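Local coordinates for ferric-siderophore receptor protein (Streptomyces coelicolor, PDB 2X4L) that probably binds ferric siderophores outside the cell membrane and hands them on for import, as a member of the bacterial solute-binding protein 8 family, at residues N217-L222 against I294-E299; E223-L228 against P309-L314; V201-A206 against V262-D267. All coordinates share one frame; numbering follows the deposited sequence.

Overall arrangement
All three contacts are buried and lie in the half of the protein built on the mixed sheet. Interaction 3 lies within the sheet, pairing the parallel strands 200-206 and 262-266 by backbone hydrogen bonds. Interactions 1 and 2 share helix 220-227. In interaction 1 its first turn holds an arginine of strand 293-296, the next strand beyond 262-266, by a salt bridge, and two waters link the same segments beside it; in interaction 2 its later residues meet helix 304-320 by apolar side chains alone. Leu314 of interaction 2 reaches Val201 and Ile264 of interaction 3, where the helix layer touches the sheet. Interaction 1, its centre about 7 Å from the chain's centre, alone joins its two segments by a salt bridge.

Interaction 1 of 3, residues N217-L222 against I294-E299; sequences NLSVDL and IARSPE
The guanidinium of Arg296 lies between Leu222 and Pro298: CD1 of Leu222 sits over the centre of one face, 3.6 Å from Arg296 CZ, and CB of Pro298 covers the opposite face. At the edge is the carboxylate of Asp221, its plane only 12° from that of the guanidinium. The grip is side-on and two-pronged. Arg296 NE donates to Asp221 OD2 at 2.9 Å, almost straight at 176°, and Arg296 NH2 donates to Asp221 OD1 at 2.8 Å. Each oxygen uses its syn lone pair. The arginine chain is extended from CG to NE and crosses the aspartate at about a right angle. Ser219 OG is also near the guanidinium edge, 3.1 Å from Arg296 NH2. Two waters add links: one donates to Pro298 O and is hydrogen-bonded to Ser219 OG, the other donates to Asp221 OD2 and accepts from Ser297 N. The paired bonds, the two covered faces and a weak hydrogen bond from NH1 to Ser214 OG probably fix the guanidinium's rotation. The salt bridge ties the first turn of helix 220-227 to the end of strand 293-296, with Ile264 of neighbouring strand 262-266 touching both Leu222 and Arg296, and Ser297 OG hydrogen-bonded to Asp267 OD2.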
loop_
_atom_site.group_PDB
_atom_site.type_symbol
_atom_site.label_atom_id
_atom_site.label_comp_id
_atom_site.label_asym_id
_atom_site.label_seq_id
_atom_site.Cartn_x
_atom_site.Cartn_y
_atom_site.Cartn_z
ATOM N N ASN A 217 -14.644 0.639 0.686
ATOM C CA ASN A 217 -14.755 -0.683 0.078
ATOM C C ASN A 217 -13.712 -0.939 -1.008
ATOM O O ASN A 217 -13.529 -0.121 -1.910
ATOM C CB ASN A 217 -16.162 -0.896 -0.487
ATOM C CG ASN A 217 -16.409 -2.330 -0.910
ATOM O OD1 ASN A 217 -16.165 -3.266 -0.147
ATOM N ND2 ASN A 217 -16.897 -2.510 -2.132
ATOM N N LEU A 218 -13.023 -2.071 -0.906
ATOM C CA LEU A 218 -12.052 -2.468 -1.920
ATOM C C LEU A 218 -10.597 -2.256 -1.502
ATOM O O LEU A 218 -9.701 -2.939 -1.998
ATOM C CB LEU A 218 -12.328 -1.736 -3.235
ATOM C CG LEU A 218 -13.604 -2.135 -3.980
ATOM C CD1 LEU A 218 -13.488 -1.806 -5.461
ATOM C CD2 LEU A 218 -13.906 -3.612 -3.776
ATOM N N SER A 219 -10.350 -1.284 -0.631
ATOM C CA SER A 219 -8.985 -0.990 -0.198
ATOM C C SER A 219 -8.691 -1.720 1.103
ATOM O O SER A 219 -9.545 -1.775 1.987
ATOM C CB SER A 219 -8.790 0.515 -0.017
ATOM O OG SER A 219 -8.837 1.190 -1.262
ATOM N N VAL A 220 -7.493 -2.288 1.231
ATOM C CA VAL A 220 -7.195 -3.071 2.474
ATOM C C VAL A 220 -7.059 -2.194 3.684
ATOM O O VAL A 220 -7.449 -2.568 4.813
ATOM C CB VAL A 220 -5.986 -4.041 2.289
ATOM C CG1 VAL A 220 -6.444 -5.077 1.236
ATOM C CG2 VAL A 220 -4.746 -3.314 1.931
ATOM N N ASP A 221 -6.433 -1.034 3.518
ATOM C CA ASP A 221 -6.255 -0.105 4.645
ATOM C C ASP A 221 -7.587 0.449 5.092
ATOM O O ASP A 221 -7.931 0.388 6.296
ATOM C CB ASP A 221 -5.189 0.966 4.381
ATOM C CG ASP A 221 -5.541 1.864 3.193
ATOM O OD1 ASP A 221 -6.178 1.374 2.218
ATOM O OD2 ASP A 221 -5.143 3.051 3.292
ATOM N N LEU A 222 -8.322 1.038 4.153
ATOM C CA LEU A 222 -9.580 1.693 4.508
ATOM C C LEU A 222 -10.584 0.730 5.066
ATOM O O LEU A 222 -11.313 1.083 5.961
ATOM C CB LEU A 222 -10.147 2.507 3.339
ATOM C CG LEU A 222 -9.188 3.489 2.719
ATOM C CD1 LEU A 222 -9.938 4.247 1.577
ATOM C CD2 LEU A 222 -8.642 4.471 3.776
ATOM N N ILE A 294 -3.078 14.382 6.675
ATOM C CA ILE A 294 -1.967 13.482 6.812
ATOM C C ILE A 294 -1.797 12.623 5.637
ATOM O O ILE A 294 -2.637 12.665 4.701
ATOM C CB ILE A 294 -2.144 12.584 8.075
ATOM C CG1 ILE A 294 -3.380 11.699 8.015
ATOM C CG2 ILE A 294 -2.077 13.454 9.374
ATOM C CD1 ILE A 294 -3.307 10.497 9.053
ATOM N N ALA A 295 -0.835 11.700 5.610
ATOM C CA ALA A 295 -0.704 10.741 4.506
ATOM C C ALA A 295 -1.639 9.558 4.652
ATOM O O ALA A 295 -2.013 9.165 5.768
ATOM C CB ALA A 295 0.750 10.246 4.464
ATOM N N ARG A 296 -2.010 9.016 3.497
ATOM C CA ARG A 296 -2.557 7.717 3.375
ATOM C C ARG A 296 -1.578 6.895 2.506
ATOM O O ARG A 296 -1.095 7.463 1.511
ATOM C CB ARG A 296 -3.887 7.740 2.594
ATOM C CG ARG A 296 -4.463 6.296 2.402
ATOM C CD ARG A 296 -5.722 6.253 1.490
ATOM N NE ARG A 296 -6.021 4.857 1.269
ATOM C CZ ARG A 296 -6.672 4.413 0.195
ATOM N NH1 ARG A 296 -7.085 5.268 -0.788
ATOM N NH2 ARG A 296 -6.776 3.070 0.038
ATOM N N SER A 297 -1.393 5.598 2.822
ATOM C CA SER A 297 -0.636 4.715 1.921
ATOM C C SER A 297 -1.611 3.743 1.255
ATOM O O SER A 297 -1.959 2.704 1.849
ATOM C CB SER A 297 0.408 3.954 2.749
ATOM O OG SER A 297 1.379 4.838 3.236
ATOM N N PRO A 298 -2.114 4.063 0.033
ATOM C CA PRO A 298 -3.089 3.141 -0.568
ATOM C C PRO A 298 -2.444 1.810 -0.955
ATOM O O PRO A 298 -3.145 0.875 -1.217
ATOM C CB PRO A 298 -3.599 3.885 -1.836
ATOM C CG PRO A 298 -3.223 5.336 -1.514
ATOM C CD PRO A 298 -1.863 5.242 -0.804
ATOM N N GLU A 299 -1.105 1.764 -0.983
ATOM C CA GLU A 299 -0.368 0.466 -1.142
ATOM C C GLU A 299 0.450 0.260 0.132
ATOM O O GLU A 299 1.677 0.512 0.148
ATOM C CB GLU A 299 0.574 0.518 -2.321
ATOM C CG GLU A 299 -0.245 0.627 -3.643
ATOM C CD GLU A 299 0.628 0.468 -4.857
ATOM O OE1 GLU A 299 1.444 -0.474 -4.917
ATOM O OE2 GLU A 299 0.532 1.343 -5.770
HETATM O O HOH W 1 -5.874 0.338 -2.127
HETATM O O HOH W 2 -2.917 4.441 4.977
#

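Interaction 2 of 3, residues E223-L228 against P309-L314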
loop_
_atom_site.group_PDB
_atom_site.type_symbol
_atom_site.label_atom_id
_atom_site.label_comp_id
_atom_site.label_asym_id
_atom_site.label_seq_id
_atom_site.Cartn_x
_atom_site.Cartn_y
_atom_site.Cartn_z
ATOM N N GLU A 223 -10.663 -0.515 4.524
ATOM C CA GLU A 223 -11.649 -1.475 5.044
ATOM C C GLU A 223 -11.294 -1.782 6.481
ATOM O O GLU A 223 -12.219 -1.918 7.349
ATOM C CB GLU A 223 -11.645 -2.788 4.207
ATOM C CG GLU A 223 -12.416 -2.631 2.917
ATOM C CD GLU A 223 -12.796 -3.977 2.363
ATOM O OE1 GLU A 223 -12.789 -5.011 3.160
ATOM O OE2 GLU A 223 -13.134 -4.044 1.128
ATOM N N TYR A 224 -9.996 -1.865 6.806
ATOM C CA TYR A 224 -9.623 -2.189 8.177
ATOM C C TYR A 224 -9.923 -0.969 9.108
ATOM O O TYR A 224 -10.520 -1.150 10.181
ATOM C CB TYR A 224 -8.124 -2.563 8.250
ATOM C CG TYR A 224 -7.668 -3.003 9.601
ATOM C CD1 TYR A 224 -8.340 -3.940 10.308
ATOM C CD2 TYR A 224 -6.429 -2.510 10.145
ATOM C CE1 TYR A 224 -7.863 -4.430 11.520
ATOM C CE2 TYR A 224 -6.036 -2.934 11.401
ATOM C CZ TYR A 224 -6.677 -3.935 12.034
ATOM O OH TYR A 224 -6.280 -4.489 13.326
ATOM N N PHE A 225 -9.530 0.211 8.675
ATOM C CA PHE A 225 -9.784 1.431 9.487
ATOM C C PHE A 225 -11.309 1.569 9.750
ATOM O O PHE A 225 -11.750 1.888 10.882
ATOM C CB PHE A 225 -9.285 2.718 8.776
ATOM C CG PHE A 225 -7.828 2.729 8.471
ATOM C CD1 PHE A 225 -6.914 1.985 9.184
ATOM C CD2 PHE A 225 -7.416 3.534 7.402
ATOM C CE1 PHE A 225 -5.520 2.004 8.845
ATOM C CE2 PHE A 225 -6.089 3.595 7.027
ATOM C CZ PHE A 225 -5.146 2.878 7.749
ATOM N N LYS A 226 -12.115 1.326 8.723
ATOM C CA LYS A 226 -13.591 1.336 8.886
ATOM C C LYS A 226 -14.080 0.307 9.904
ATOM O O LYS A 226 -14.916 0.607 10.749
ATOM C CB LYS A 226 -14.294 1.128 7.533
ATOM C CG LYS A 226 -15.836 1.197 7.672
ATOM C CD LYS A 226 -16.609 1.191 6.359
ATOM C CE LYS A 226 -18.105 1.845 6.444
ATOM N NZ LYS A 226 -18.323 3.374 6.352
ATOM N N ALA A 227 -13.519 -0.891 9.836
ATOM C CA ALA A 227 -13.887 -1.974 10.777
ATOM C C ALA A 227 -13.545 -1.572 12.197
ATOM O O ALA A 227 -14.260 -2.001 13.143
ATOM C CB ALA A 227 -13.150 -3.256 10.347
ATOM N N LEU A 228 -12.461 -0.759 12.361
ATOM C CA LEU A 228 -12.033 -0.334 13.713
ATOM C C LEU A 228 -12.872 0.853 14.154
ATOM O O LEU A 228 -12.773 1.293 15.328
ATOM C CB LEU A 228 -10.545 0.082 13.692
ATOM C CG LEU A 228 -9.593 -1.110 13.403
ATOM C CD1 LEU A 228 -8.160 -0.581 13.247
ATOM C CD2 LEU A 228 -9.605 -2.031 14.600
ATOM N N PRO A 309 2.574 2.466 11.594
ATOM C CA PRO A 309 2.430 3.919 11.522
ATOM C C PRO A 309 1.132 4.347 10.849
ATOM O O PRO A 309 0.619 5.438 11.057
ATOM C CB PRO A 309 3.699 4.371 10.751
ATOM C CG PRO A 309 4.654 3.319 10.968
ATOM C CD PRO A 309 3.899 2.011 11.109
ATOM N N LEU A 310 0.599 3.502 9.968
ATOM C CA LEU A 310 -0.617 3.897 9.297
ATOM C C LEU A 310 -1.747 4.012 10.361
ATOM O O LEU A 310 -2.562 4.963 10.299
ATOM C CB LEU A 310 -1.043 2.870 8.236
ATOM C CG LEU A 310 -0.020 2.482 7.183
ATOM C CD1 LEU A 310 -0.608 1.487 6.206
ATOM C CD2 LEU A 310 0.537 3.775 6.473
ATOM N N LEU A 311 -1.758 3.042 11.306
ATOM C CA LEU A 311 -2.733 3.117 12.404
ATOM C C LEU A 311 -2.461 4.263 13.381
ATOM O O LEU A 311 -3.360 5.053 13.683
ATOM C CB LEU A 311 -2.775 1.757 13.153
ATOM C CG LEU A 311 -3.202 0.586 12.327
ATOM C CD1 LEU A 311 -2.763 -0.653 13.043
ATOM C CD2 LEU A 311 -4.693 0.629 12.146
ATOM N N ASP A 312 -1.182 4.384 13.812
ATOM C CA ASP A 312 -0.831 5.499 14.742
ATOM C C ASP A 312 -1.124 6.836 14.088
ATOM O O ASP A 312 -1.578 7.743 14.802
ATOM C CB ASP A 312 0.676 5.413 15.144
ATOM C CG ASP A 312 0.929 4.433 16.227
ATOM O OD1 ASP A 312 0.066 4.211 17.140
ATOM O OD2 ASP A 312 2.064 3.857 16.238
ATOM N N ASN A 313 -0.766 7.007 12.804
ATOM C CA ASN A 313 -0.895 8.374 12.250
ATOM C C ASN A 313 -2.369 8.774 12.186
ATOM O O ASN A 313 -2.744 9.930 12.466
ATOM C CB ASN A 313 -0.328 8.464 10.830
ATOM C CG ASN A 313 1.150 8.393 10.810
ATOM O OD1 ASN A 313 1.842 8.536 11.845
ATOM N ND2 ASN A 313 1.643 8.107 9.591
ATOM N N LEU A 314 -3.211 7.847 11.783
ATOM C CA LEU A 314 -4.645 8.133 11.683
ATOM C C LEU A 314 -5.285 8.296 13.079
ATOM O O LEU A 314 -6.087 9.209 13.287
ATOM C CB LEU A 314 -5.353 7.021 10.841
ATOM C CG LEU A 314 -6.868 7.262 10.702
ATOM C CD1 LEU A 314 -7.215 8.622 10.038
ATOM C CD2 LEU A 314 -7.412 6.207 9.793
#
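Helix 220-227 packs against helix 304-320 in the helical layer beside the mixed sheet, and Phe225 and Leu311 are the centre of the meeting. The short axes pass 11.8 Å apart with a crossing angle of -50°, a wide spacing bridged by long side chains. Phe225 contributes most. Its chi1 of -59° sets CG beside the backbone N, anti to the carbonyl carbon. Three leucines of the second helix meet its ring. Leu314 CD2 lies over one face, offset toward the rim, in a CH-pi contact 3.9 Å from the ring centroid and 25° off the normal. Two others come at the ring edge: Leu311 CD2 is 3.7 Å from Phe225 CE1, and Leu310 CB is 4.1 Å from Phe225 CZ. The same methyl of Leu311 serves two more partners, Leu228 CD1 at 3.8 Å and Tyr224 CE2 at 3.9 Å. Leu228 CD1 in turn lies over a face of the Tyr224 ring, so that the three side chains pack on one another. Helix 173-195 touches the same cluster, with Phe182 on Leu311, Ala186 on Tyr224 and Arg190 on Leu228. Between the two segments the contact consists of methyl groups and aromatic carbons, without a polar bond; cohesion therefore rests on exclusion of water and on close fit, with Phe225 met on one face and at its edge.

Interaction 3 of 3, residues V201-A206 against V262-D267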
loop_
_atom_site.group_PDB
_atom_site.type_symbol
_atom_site.label_atom_id
_atom_site.label_comp_id
_atom_site.label_asym_id
_atom_site.label_seq_id
_atom_site.Cartn_x
_atom_site.Cartn_y
_atom_site.Cartn_z
ATOM N N VAL A 201 -13.445 11.427 8.146
ATOM C CA VAL A 201 -12.196 11.255 7.390
ATOM C C VAL A 201 -12.426 11.070 5.909
ATOM O O VAL A 201 -13.267 10.212 5.554
ATOM C CB VAL A 201 -11.476 10.008 7.948
ATOM C CG1 VAL A 201 -10.108 9.878 7.180
ATOM C CG2 VAL A 201 -11.228 10.233 9.477
ATOM N N LEU A 202 -11.712 11.841 5.072
ATOM C CA LEU A 202 -11.832 11.758 3.655
ATOM C C LEU A 202 -10.551 11.227 3.116
ATOM O O LEU A 202 -9.442 11.735 3.442
ATOM C CB LEU A 202 -12.147 13.108 3.061
ATOM C CG LEU A 202 -12.408 13.001 1.540
ATOM C CD1 LEU A 202 -13.377 14.044 1.107
ATOM C CD2 LEU A 202 -11.106 13.163 0.797
ATOM N N ALA A 203 -10.605 10.165 2.308
ATOM C CA ALA A 203 -9.417 9.560 1.643
ATOM C C ALA A 203 -9.328 10.115 0.221
ATOM O O ALA A 203 -10.205 9.837 -0.608
ATOM C CB ALA A 203 -9.579 8.073 1.602
ATOM N N GLY A 204 -8.257 10.858 -0.050
ATOM C CA GLY A 204 -8.102 11.474 -1.369
ATOM C C GLY A 204 -6.766 11.143 -2.036
ATOM O O GLY A 204 -5.844 10.639 -1.386
ATOM N N SER A 205 -6.740 11.441 -3.326
ATOM C CA SER A 205 -5.494 11.300 -4.093
ATOM C C SER A 205 -5.506 12.396 -5.130
ATOM O O SER A 205 -6.495 12.575 -5.835
ATOM C CB SER A 205 -5.502 9.902 -4.735
ATOM O OG SER A 205 -4.291 9.711 -5.487
ATOM N N ALA A 206 -4.392 13.054 -5.245
ATOM C CA ALA A 206 -4.362 14.239 -6.125
ATOM C C ALA A 206 -3.618 13.988 -7.451
ATOM O O ALA A 206 -2.539 13.432 -7.442
ATOM C CB ALA A 206 -3.768 15.458 -5.367
ATOM N N VAL A 262 -10.731 15.425 8.701
ATOM C CA VAL A 262 -9.347 14.954 8.514
ATOM C C VAL A 262 -9.300 14.441 7.075
ATOM O O VAL A 262 -10.217 13.690 6.635
ATOM C CB VAL A 262 -9.013 13.774 9.463
ATOM C CG1 VAL A 262 -7.675 13.186 9.098
ATOM C CG2 VAL A 262 -9.037 14.287 10.886
ATOM N N ILE A 263 -8.288 14.863 6.331
ATOM C CA ILE A 263 -8.063 14.296 4.955
ATOM C C ILE A 263 -6.776 13.487 4.962
ATOM O O ILE A 263 -5.743 13.971 5.471
ATOM C CB ILE A 263 -8.001 15.428 3.950
ATOM C CG1 ILE A 263 -9.262 16.235 4.027
ATOM C CG2 ILE A 263 -7.753 14.828 2.525
ATOM C CD1 ILE A 263 -9.236 17.538 3.045
ATOM N N ILE A 264 -6.852 12.241 4.423
ATOM C CA ILE A 264 -5.695 11.381 4.295
ATOM C C ILE A 264 -5.368 11.280 2.811
ATOM O O ILE A 264 -6.261 10.873 2.004
ATOM C CB ILE A 264 -5.884 10.069 5.010
ATOM C CG1 ILE A 264 -6.986 9.134 4.434
ATOM C CG2 ILE A 264 -6.289 10.422 6.541
ATOM C CD1 ILE A 264 -7.100 7.716 5.079
ATOM N N MET A 265 -4.183 11.765 2.419
ATOM C CA MET A 265 -3.842 11.905 1.001
ATOM C C MET A 265 -2.797 10.866 0.577
ATOM O O MET A 265 -1.748 10.714 1.187
ATOM C CB MET A 265 -3.254 13.295 0.742
ATOM C CG MET A 265 -4.348 14.424 0.825
ATOM S SD MET A 265 -5.638 14.270 -0.308
ATOM C CE MET A 265 -4.771 14.561 -1.859
ATOM N N ASP A 266 -3.086 10.240 -0.558
ATOM C CA ASP A 266 -2.209 9.287 -1.219
ATOM C C ASP A 266 -0.761 9.825 -1.211
ATOM O O ASP A 266 -0.483 10.965 -1.666
ATOM C CB ASP A 266 -2.706 9.180 -2.669
ATOM C CG ASP A 266 -2.165 7.976 -3.445
ATOM O OD1 ASP A 266 -1.128 7.418 -3.137
ATOM O OD2 ASP A 266 -2.887 7.694 -4.432
ATOM N N ASP A 267 0.137 8.954 -0.790
ATOM C CA ASP A 267 1.539 9.269 -0.677
ATOM C C ASP A 267 2.429 8.799 -1.846
ATOM O O ASP A 267 3.675 9.027 -1.814
ATOM C CB ASP A 267 2.056 8.687 0.618
ATOM C CG ASP A 267 1.937 7.179 0.707
ATOM O OD1 ASP A 267 1.451 6.505 -0.177
ATOM O OD2 ASP A 267 2.475 6.660 1.788
HETATM O O HOH W 3 -2.224 12.731 -3.284
#
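Leu202 and Gly204 of one strand alternate with Val262, Ile264 and Asp266 of the other in the backbone hydrogen bonds. Leu202 N donates to Val262 O at 2.8 Å, and Leu202 O accepts from Ile264 N. Gly204 N then donates to Ile264 O, and Gly204 O accepts from Asp266 N at 2.9 Å. CA-H...O contacts accompany these bonds, among them Val201 CA to Val262 O at 3.2 Å. This is the parallel pairing of strands 200-206 and 262-266 within the mixed sheet of the periplasmic binding protein, the short axes turned 33° from each other; strand 293-296 continues it beyond 262-266, while 210-214 and 231-232 also pair with 200-206. Apolar contacts divide between the two faces. On the face with Val201, Ala203, Val262 and Ile264, Val201 and Val262 lie side by side, pointing the same way, and Val201 CG1 meets Ile264 CG2 at 3.9 Å. On the other, Leu202 lies alongside Ile263, its CD2 4.1 Å from Ile263 CG2. Met265 bends at chi2 and chi3 over Gly204, bringing SD to 3.7 Å from Gly204 C, and ends with CE 3.8 Å from Ala206 CB. The glycine has no side chain to compete with the sulfur. Polar side chains close the C-terminal end: Ser205 OG, anti to its backbone N (chi1 -179°), donates to Asp266 OD2 at 2.7 Å, meeting that oxygen on its anti side and 26° out of the carboxylate plane. The same OD2 forms a salt bridge with Arg268. A water accepts from Ala206 N and donates to Asp266 O, linking the strand ends where direct backbone pairing has stopped.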